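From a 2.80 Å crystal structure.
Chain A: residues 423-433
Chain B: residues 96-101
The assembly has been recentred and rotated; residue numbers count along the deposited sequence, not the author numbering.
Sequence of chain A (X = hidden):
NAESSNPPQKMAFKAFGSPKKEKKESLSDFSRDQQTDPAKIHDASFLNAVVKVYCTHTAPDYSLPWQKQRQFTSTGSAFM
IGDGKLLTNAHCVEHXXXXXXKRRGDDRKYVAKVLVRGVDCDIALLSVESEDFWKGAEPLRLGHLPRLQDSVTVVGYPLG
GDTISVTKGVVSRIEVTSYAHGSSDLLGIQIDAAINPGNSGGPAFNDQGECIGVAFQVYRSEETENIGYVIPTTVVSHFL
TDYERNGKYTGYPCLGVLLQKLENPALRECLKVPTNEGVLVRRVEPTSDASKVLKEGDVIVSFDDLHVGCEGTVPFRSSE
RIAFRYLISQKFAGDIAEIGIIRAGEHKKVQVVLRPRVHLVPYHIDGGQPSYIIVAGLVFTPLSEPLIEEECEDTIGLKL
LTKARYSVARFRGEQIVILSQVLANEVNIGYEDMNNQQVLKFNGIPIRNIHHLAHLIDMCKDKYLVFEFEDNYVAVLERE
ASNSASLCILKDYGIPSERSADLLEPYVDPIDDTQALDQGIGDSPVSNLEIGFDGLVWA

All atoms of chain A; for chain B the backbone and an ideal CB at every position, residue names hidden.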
# COMPACT_ATOMS: atom_id res chain seq x y z
N LEU A 423 32.02 -18.30 0.22
CA LEU A 423 32.29 -18.04 1.63
C LEU A 423 33.63 -17.34 1.71
O LEU A 423 34.67 -17.97 1.49
CB LEU A 423 32.38 -19.35 2.40
CG LEU A 423 31.19 -20.29 2.32
CD1 LEU A 423 31.50 -21.62 3.02
CD2 LEU A 423 29.98 -19.61 2.92
N ALA A 424 33.62 -16.07 2.08
CA ALA A 424 34.82 -15.24 1.97
C ALA A 424 35.99 -15.84 2.72
O ALA A 424 35.84 -16.41 3.79
CB ALA A 424 34.55 -13.81 2.43
N ASN A 425 37.17 -15.69 2.13
CA ASN A 425 38.39 -16.30 2.65
C ASN A 425 39.54 -15.85 1.78
O ASN A 425 39.34 -15.42 0.65
CB ASN A 425 38.28 -17.83 2.60
CG ASN A 425 39.49 -18.52 3.22
OD1 ASN A 425 40.51 -18.72 2.56
ND2 ASN A 425 39.38 -18.88 4.49
N GLU A 426 40.76 -15.99 2.29
CA GLU A 426 41.92 -15.49 1.58
C GLU A 426 41.97 -16.02 0.15
O GLU A 426 42.14 -15.25 -0.80
CB GLU A 426 43.21 -15.83 2.34
CG GLU A 426 44.34 -14.85 2.06
CD GLU A 426 45.66 -15.54 1.76
OE1 GLU A 426 46.53 -14.91 1.12
OE2 GLU A 426 45.83 -16.71 2.17
N VAL A 427 41.82 -17.33 -0.01
CA VAL A 427 41.95 -17.96 -1.33
C VAL A 427 40.99 -17.37 -2.37
O VAL A 427 41.35 -17.22 -3.53
CB VAL A 427 41.77 -19.50 -1.28
CG1 VAL A 427 42.91 -20.14 -0.50
CG2 VAL A 427 40.42 -19.89 -0.68
N ASN A 428 39.78 -17.04 -1.95
CA ASN A 428 38.76 -16.58 -2.89
C ASN A 428 38.66 -15.06 -3.04
O ASN A 428 37.72 -14.56 -3.66
CB ASN A 428 37.40 -17.21 -2.61
CG ASN A 428 36.88 -16.87 -1.25
OD1 ASN A 428 36.99 -15.73 -0.80
ND2 ASN A 428 36.28 -17.85 -0.59
N ILE A 429 39.59 -14.34 -2.44
CA ILE A 429 39.51 -12.89 -2.45
C ILE A 429 39.29 -12.44 -3.89
O ILE A 429 39.97 -12.88 -4.81
CB ILE A 429 40.80 -12.24 -1.87
CG1 ILE A 429 40.52 -10.80 -1.47
CG2 ILE A 429 41.95 -12.30 -2.86
CD1 ILE A 429 39.36 -10.65 -0.53
N GLY A 430 38.29 -11.57 -4.07
CA GLY A 430 37.94 -11.03 -5.36
C GLY A 430 36.74 -11.71 -5.98
O GLY A 430 36.07 -11.16 -6.86
N TYR A 431 36.47 -12.94 -5.55
CA TYR A 431 35.30 -13.67 -5.99
C TYR A 431 34.12 -13.64 -5.02
O TYR A 431 33.09 -14.27 -5.28
CB TYR A 431 35.65 -15.13 -6.29
CG TYR A 431 36.82 -15.32 -7.22
CD1 TYR A 431 36.96 -14.54 -8.37
CD2 TYR A 431 37.78 -16.28 -6.95
CE1 TYR A 431 38.03 -14.73 -9.22
CE2 TYR A 431 38.86 -16.48 -7.79
CZ TYR A 431 38.97 -15.70 -8.92
OH TYR A 431 40.03 -15.90 -9.76
N GLU A 432 34.24 -12.93 -3.89
CA GLU A 432 33.12 -12.90 -2.95
C GLU A 432 32.08 -12.07 -3.66
O GLU A 432 32.30 -11.66 -4.80
CB GLU A 432 33.50 -12.31 -1.59
CG GLU A 432 34.96 -11.98 -1.42
CD GLU A 432 35.26 -10.57 -1.87
OE1 GLU A 432 34.37 -9.70 -1.71
OE2 GLU A 432 36.38 -10.34 -2.37
N ASP A 433 30.94 -11.80 -3.02
CA ASP A 433 29.77 -11.43 -3.81
C ASP A 433 29.47 -12.66 -4.66
O ASP A 433 29.27 -13.76 -4.12
CB ASP A 433 30.04 -10.23 -4.73
CG ASP A 433 30.30 -8.94 -3.97
OD1 ASP A 433 31.01 -8.06 -4.51
OD2 ASP A 433 29.80 -8.79 -2.83
N UNK B 96 32.75 -9.23 11.52
CA UNK B 96 33.54 -9.30 10.30
C UNK B 96 34.20 -10.65 10.11
O UNK B 96 34.92 -11.15 10.98
CB UNK B 96 34.61 -8.20 10.30
N UNK B 97 33.93 -11.24 8.95
CA UNK B 97 34.74 -12.35 8.46
C UNK B 97 36.03 -11.87 7.79
O UNK B 97 37.08 -12.49 7.94
CB UNK B 97 33.93 -13.19 7.48
N UNK B 98 35.94 -10.78 7.02
CA UNK B 98 37.13 -10.13 6.46
C UNK B 98 36.90 -8.63 6.27
O UNK B 98 35.79 -8.20 5.98
CB UNK B 98 37.51 -10.77 5.13
N UNK B 99 37.97 -7.85 6.44
CA UNK B 99 37.93 -6.41 6.24
C UNK B 99 39.01 -5.96 5.26
O UNK B 99 40.20 -6.20 5.49
CB UNK B 99 38.09 -5.68 7.58
N UNK B 100 38.61 -5.28 4.19
CA UNK B 100 39.58 -4.68 3.28
C UNK B 100 39.50 -3.14 3.31
O UNK B 100 38.42 -2.56 3.45
CB UNK B 100 39.35 -5.19 1.86
N UNK B 101 40.66 -2.47 3.22
CA UNK B 101 40.68 -1.01 3.05
C UNK B 101 41.37 -0.60 1.74
O UNK B 101 42.28 -1.27 1.26
CB UNK B 101 41.39 -0.35 4.24

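Chain A crosses this contact as an irregular segment with several hydrogen bonds of its own. Asn428(A) ND2 donates to Leu423(A) O at 2.6 Å, and a type II turn runs from Asn428(A) to Tyr431(A). Three features are offered to chain B: the methyl of Ala424(A), the aliphatic end of Ile429(A), and the carboxylate of Glu432(A). Chain B turns a corner at 97 and then runs as a strand; positions 97, 98 and 100 point toward chain A.

Position 96 lies out of reach. Its ideal CB has nothing of this stretch of chain A within 5.5 Å, so this contact sets no preference, and polar or apolar residues would serve equally. The deposited residue is Asp96(B), which makes no contact with this stretch of chain A. Its OD1 is hydrogen-bonded elsewhere in the structure.

Position 97 is where the chain turns a corner, with phi/psi of -81/-40. Its CA-to-CB bond points toward chain A, and the ideal CB is 5.1 Å from Ala424(A) CB. A small or medium side chain with some apolar surface would suit, such as alanine, valine, serine or threonine. The residue is Thr97(B), chi1 m. Its CG2 lies 3.9 Å from Ala424(A) O and 4.5 Å from Ala424(A) CB, a loose van der Waals contact. OG1 finds its hydrogen bond elsewhere in the structure.

Position 98 has extended backbone angles and also points toward chain A. The ideal CB is 5.0 Å from Ala424(A) CB, and space remains beyond it in the direction of Ile429(A) and Glu432(A). A long side chain can use that space. Methionine or leucine would suit the apolar part, while glutamine, lysine or arginine would add a polar end near the carboxylate. The residue is Gln98(B), with chi1 p and chi2 t. It has the largest area covered by the other stretch. Its CD packs 4.0 Å from Ala424(A) CB, and its OE1 is 3.3 Å from Ile429(A) CD1, a contact without a hydrogen bond. NE2 comes within 3.6 Å of Glu432(A) CD, but its hydrogen bond is made elsewhere in the structure.

Position 99 is out of reach of this stretch of chain A. The extended angles, -127/124, would suit a beta-branched residue, though many others would fit. It is Val99(B), chi1 t.

Position 100 points toward chain A again, but its ideal CB has no atom of this stretch within 5.5 Å. A medium apolar side chain could reach Ile429(A), but reaching the carboxylate of Glu432(A) takes a long one. That negative charge favours lysine or arginine, with Ile429(A) along the way to pack against an aliphatic stem. The residue is Lys100(B). Its CD lies 3.5 Å from Ile429(A) CD1. Its NZ donates to Glu432(A) OE2 at 3.1 Å, forming a salt bridge. The same OE2 accepts from Gly430(A) N at 2.8 Å, so the carboxylate ties the turn to the lysine.

Position 101 is out of reach, and the strand angles again fit a beta-branched residue among others. It is Val101(B), chi1 m, without contact here.

Chain B (96-101) DTQVKV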
# COMPACT_ATOMS: atom_id res chain seq x y z
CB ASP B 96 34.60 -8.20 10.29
CG ASP B 96 35.66 -8.40 11.35
OD1 ASP B 96 35.33 -8.28 12.55
OD2 ASP B 96 36.83 -8.69 10.98
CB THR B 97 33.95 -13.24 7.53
OG1 THR B 97 32.96 -13.95 8.28
CG2 THR B 97 34.89 -14.23 6.88
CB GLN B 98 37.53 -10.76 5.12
CG GLN B 98 36.56 -10.45 3.98
CD GLN B 98 37.12 -10.79 2.59
OE1 GLN B 98 38.17 -11.43 2.45
NE2 GLN B 98 36.41 -10.35 1.56
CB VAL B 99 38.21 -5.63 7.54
CG1 VAL B 99 38.07 -4.13 7.30
CG2 VAL B 99 37.30 -6.08 8.66
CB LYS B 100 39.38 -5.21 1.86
CG LYS B 100 39.72 -6.69 1.69
CD LYS B 100 39.25 -7.23 0.34
CE LYS B 100 37.72 -7.23 0.22
NZ LYS B 100 37.23 -7.65 -1.13
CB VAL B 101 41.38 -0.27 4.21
CG1 VAL B 101 40.58 -0.40 5.51
CG2 VAL B 101 42.81 -0.75 4.38
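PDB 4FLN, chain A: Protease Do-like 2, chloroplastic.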